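Local coordinates for tryptophan synthase alpha chain (Chlamydia trachomatis, PDB 6V82), which probably cleaves indoleglycerol phosphate to indole and glyceraldehyde 3-phosphate, as the alpha subunit in the last step of tryptophan biosynthesis, at residues T244-A247 with Q248-P252; K33-Q37 with G38-I42. All coordinates share one frame; numbering follows the deposited sequence.

Both contacts are helix ends of the TIM barrel, and they lie against each other with centres about 9 Å apart. Contact 1 is the last turns of helix 241-250, near the end of the chain; contact 2 is the end of helix 25-37 and the turn leading to strand 42-46. Each is partly buried, but contact 2 lies nearer the middle of the chain, its centre about 14 Å from the chain centre against 18 Å for contact 1. Contact 1 continues helical bonding and adds a threonine hydroxyl, whereas contact 2 breaks the helix with glycines. Thr244 OG1 probably bonds Ala34 O (2.8 Å), and Ala247 CB packs on Gly38 O.

Contact 1 (T244-A247 with Q248-P252); sequences TALA and QTVIP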
loop_
_atom_site.group_PDB
_atom_site.type_symbol
_atom_site.label_atom_id
_atom_site.label_comp_id
_atom_site.label_asym_id
_atom_site.label_seq_id
_atom_site.Cartn_x
_atom_site.Cartn_y
_atom_site.Cartn_z
ATOM N N THR A 244 17.461 -0.005 54.924
ATOM C CA THR A 244 18.342 0.525 55.953
ATOM C C THR A 244 19.792 0.149 55.663
ATOM O O THR A 244 20.672 1.016 55.603
ATOM C CB THR A 244 17.907 0.004 57.324
ATOM O OG1 THR A 244 16.531 0.336 57.541
ATOM C CG2 THR A 244 18.765 0.613 58.424
ATOM N N ALA A 245 20.040 -1.147 55.434
ATOM C CA ALA A 245 21.393 -1.630 55.165
ATOM C C ALA A 245 21.994 -0.968 53.934
ATOM O O ALA A 245 23.162 -0.561 53.949
ATOM C CB ALA A 245 21.375 -3.147 54.996
ATOM N N LEU A 246 21.215 -0.849 52.858
ATOM C CA LEU A 246 21.731 -0.244 51.633
ATOM C C LEU A 246 22.127 1.211 51.859
ATOM O O LEU A 246 23.180 1.655 51.382
ATOM C CB LEU A 246 20.690 -0.347 50.516
ATOM C CG LEU A 246 21.100 0.263 49.177
ATOM C CD1 LEU A 246 22.430 -0.326 48.724
ATOM C CD2 LEU A 246 20.021 0.045 48.120
ATOM N N ALA A 247 21.292 1.967 52.579
ATOM C CA ALA A 247 21.633 3.340 52.936
ATOM C C ALA A 247 22.968 3.399 53.663
ATOM O O ALA A 247 23.822 4.242 53.360
ATOM C CB ALA A 247 20.533 3.938 53.811
ATOM N N GLN A 248 23.164 2.499 54.629
ATOM C CA GLN A 248 24.347 2.561 55.475
ATOM C C GLN A 248 25.620 2.321 54.678
ATOM O O GLN A 248 26.663 2.900 55.001
ATOM C CB GLN A 248 24.225 1.554 56.622
ATOM C CG GLN A 248 23.086 1.867 57.600
ATOM C CD GLN A 248 22.840 0.758 58.623
ATOM O OE1 GLN A 248 23.159 -0.410 58.390
ATOM N NE2 GLN A 248 22.268 1.125 59.761
ATOM N N THR A 249 25.558 1.486 53.632
ATOM C CA THR A 249 26.735 1.225 52.807
ATOM C C THR A 249 26.994 2.325 51.780
ATOM O O THR A 249 28.141 2.480 51.346
ATOM C CB THR A 249 26.611 -0.125 52.081
ATOM O OG1 THR A 249 25.524 -0.076 51.161
ATOM C CG2 THR A 249 26.360 -1.258 53.054
ATOM N N VAL A 250 25.971 3.093 51.397
ATOM C CA VAL A 250 26.113 4.125 50.365
ATOM C C VAL A 250 26.557 5.459 50.954
ATOM O O VAL A 250 27.350 6.181 50.343
ATOM C CB VAL A 250 24.792 4.273 49.587
ATOM C CG1 VAL A 250 24.827 5.509 48.705
ATOM C CG2 VAL A 250 24.536 3.037 48.755
ATOM N N ILE A 251 26.063 5.805 52.137
ATOM C CA ILE A 251 26.398 7.069 52.788
ATOM C C ILE A 251 27.804 6.994 53.384
ATOM O O ILE A 251 28.076 6.121 54.223
ATOM C CB ILE A 251 25.353 7.416 53.856
ATOM C CG1 ILE A 251 23.960 7.459 53.224
ATOM C CG2 ILE A 251 25.706 8.735 54.535
ATOM C CD1 ILE A 251 22.836 7.625 54.220
ATOM N N PRO A 252 28.718 7.886 52.990
ATOM C CA PRO A 252 30.109 7.802 53.458
ATOM C C PRO A 252 30.249 7.972 54.966
ATOM O O PRO A 252 29.342 8.435 55.661
ATOM C CB PRO A 252 30.798 8.951 52.714
ATOM C CG PRO A 252 29.940 9.194 51.513
ATOM C CD PRO A 252 28.546 8.919 51.953
#
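Leu246 O is the polar focus of the last turns of helix 241-250, where it accepts Val250 N at 3.1 Å and the hydroxyl Thr249 OG1 at 2.9 Å. The hydroxyl reaches it because chi1 of 65° sets OG1 between the backbone N and the carbonyl carbon, and it approaches the carbonyl from the side, at 120° at the oxygen and tilted out of the carbonyl plane. Threonine suits this place: its short side chain turns its donor back onto the helix, while its methyl CG2 lies 3.4 Å from Ala245 O.

The other main-chain bonds continue the helical pattern, from Gln248 N to Thr244 O, Thr249 N to Ala245 O and Ile251 N to Ala247 O. The last, at 3.0 Å, is close to straight (N-H...O 165°), although Ile251 itself has already left helical geometry.

Among apolar groups, Leu246 CD1 meets Val250 CG2 at 4.0 Å. Leu246 and small Ala247 also pack on Phe230 of helix 229-236, and buried Val250 on Phe224 of strand 223-226. Exposed Gln248, extended beyond CG, lies alongside Thr244 and points the same way, its NE2 3.8 Å from Thr244 CG2; the Thr244 hydroxyl is engaged by helix 25-37.

Leu246 O thus takes both the Val250 amide and the Thr249 hydroxyl, and the second of these holds the exposed Thr249 side chain against its own helix.

Contact 2 (K33-Q37 with G38-I42); sequences KALIQ and GGVDI
Val40 folds back over Leu35 in a Schellman motif that ends helix 25-37 and begins the descent to strand 42-46 of the TIM barrel. Its N-H bonds Leu35 O at 3.0 Å, nearly straight at the hydrogen (161°), and its CG2 rests 3.9 Å from Leu35 CB. With CG1 anti to the backbone N (chi1 172°), CG2 is left beside that nitrogen, on the side of the Leu35 carbonyl. Beta-branched valine suits the place because its CB and CG2 lie against the same carbonyl that its N-H bonds, and CG2 meets the Leu35 side chain as well.

Within the same turn, Gly39 N bonds Ile36 O at 3.0 Å, approaching from above the carbonyl plane. This bond and the one from Val40 N to Leu35 O are the pair back into the last turn that defines the motif, made around Gly39 with its positive phi of 108°. At these backbone angles a beta carbon would be jammed against the preceding carbonyl oxygen, which calls for glycine. Gly38 is buried, and its N bonds Ala34 O close by. Gln37, the last helical residue, is exposed, as its polar chain suits.

Farther out, Leu35 and Val40 both pack on Phe230 of helix 229-236, and Leu35 also reaches Leu18 of strand 13-19 and Leu243 of helix 241-250. Asp41 OD1 accepts a hydrogen bond from Cys14 N, joining the turn to the neighbouring strand. The side chain of Val40 is about 8 Å from that of Glu44, a predicted proton acceptor farther along the chain.

A water bridges the turn, donating to Ile36 O at 2.7 Å and, at a short 2.5 Å, to Val40 O.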
loop_
_atom_site.group_PDB
_atom_site.type_symbol
_atom_site.label_atom_id
_atom_site.label_comp_id
_atom_site.label_asym_id
_atom_site.label_seq_id
_atom_site.Cartn_x
_atom_site.Cartn_y
_atom_site.Cartn_z
ATOM N N LYS A 33 10.604 4.899 56.827
ATOM C CA LYS A 33 11.225 4.669 58.130
ATOM C C LYS A 33 12.587 4.007 57.975
ATOM O O LYS A 33 13.556 4.397 58.635
ATOM C CB LYS A 33 10.335 3.796 59.017
ATOM C CG LYS A 33 9.097 4.462 59.584
ATOM C CD LYS A 33 8.382 3.509 60.541
ATOM C CE LYS A 33 6.865 3.740 60.544
ATOM N NZ LYS A 33 6.155 2.868 61.538
ATOM N N ALA A 34 12.673 3.000 57.100
ATOM C CA ALA A 34 13.912 2.247 56.941
ATOM C C ALA A 34 15.036 3.137 56.427
ATOM O O ALA A 34 16.196 2.988 56.842
ATOM C CB ALA A 34 13.678 1.063 56.001
ATOM N N LEU A 35 14.712 4.077 55.532
ATOM C CA LEU A 35 15.746 4.957 54.990
ATOM C C LEU A 35 16.209 5.958 56.037
ATOM O O LEU A 35 17.401 6.281 56.120
ATOM C CB LEU A 35 15.235 5.692 53.743
ATOM C CG LEU A 35 14.998 4.847 52.492
ATOM C CD1 LEU A 35 14.749 5.741 51.316
ATOM C CD2 LEU A 35 16.190 3.938 52.262
ATOM N N ILE A 36 15.274 6.464 56.838
ATOM C CA ILE A 36 15.626 7.397 57.898
ATOM C C ILE A 36 16.534 6.716 58.911
ATOM O O ILE A 36 17.589 7.248 59.275
ATOM C CB ILE A 36 14.352 7.964 58.547
ATOM C CG1 ILE A 36 13.633 8.865 57.545
ATOM C CG2 ILE A 36 14.688 8.712 59.819
ATOM C CD1 ILE A 36 12.275 9.295 58.008
ATOM N N GLN A 37 16.165 5.506 59.346
ATOM C CA GLN A 37 17.024 4.768 60.268
ATOM C C GLN A 37 18.363 4.436 59.637
ATOM O O GLN A 37 19.359 4.266 60.350
ATOM C CB GLN A 37 16.343 3.482 60.719
ATOM C CG GLN A 37 15.040 3.718 61.421
ATOM C CD GLN A 37 14.315 2.434 61.710
ATOM O OE1 GLN A 37 14.096 1.617 60.811
ATOM N NE2 GLN A 37 13.943 2.238 62.973
ATOM N N GLY A 38 18.406 4.329 58.309
ATOM C CA GLY A 38 19.637 4.072 57.598
ATOM C C GLY A 38 20.523 5.274 57.389
ATOM O O GLY A 38 21.609 5.130 56.819
ATOM N N GLY A 39 20.084 6.461 57.821
ATOM C CA GLY A 39 20.898 7.661 57.787
ATOM C C GLY A 39 20.515 8.691 56.748
ATOM O O GLY A 39 21.183 9.727 56.671
ATOM N N VAL A 40 19.470 8.450 55.946
ATOM C CA VAL A 40 19.070 9.410 54.921
ATOM C C VAL A 40 18.592 10.693 55.589
ATOM O O VAL A 40 17.814 10.656 56.548
ATOM C CB VAL A 40 17.987 8.796 54.014
ATOM C CG1 VAL A 40 17.407 9.843 53.066
ATOM C CG2 VAL A 40 18.562 7.608 53.209
ATOM N N ASP A 41 19.061 11.841 55.094
ATOM C CA ASP A 41 18.775 13.116 55.750
ATOM C C ASP A 41 17.554 13.822 55.184
ATOM O O ASP A 41 16.919 14.624 55.882
ATOM C CB ASP A 41 19.976 14.058 55.644
ATOM C CG ASP A 41 21.254 13.452 56.207
ATOM O OD1 ASP A 41 22.183 13.180 55.413
ATOM O OD2 ASP A 41 21.332 13.254 57.444
ATOM N N ILE A 42 17.218 13.554 53.933
ATOM C CA ILE A 42 16.108 14.203 53.261
ATOM C C ILE A 42 15.417 13.151 52.418
ATOM O O ILE A 42 16.067 12.476 51.615
ATOM C CB ILE A 42 16.588 15.366 52.371
ATOM C CG1 ILE A 42 17.214 16.470 53.219
ATOM C CG2 ILE A 42 15.441 15.881 51.516
ATOM C CD1 ILE A 42 17.876 17.561 52.412
HETATM O O HOH W 1 18.200 9.850 58.920
#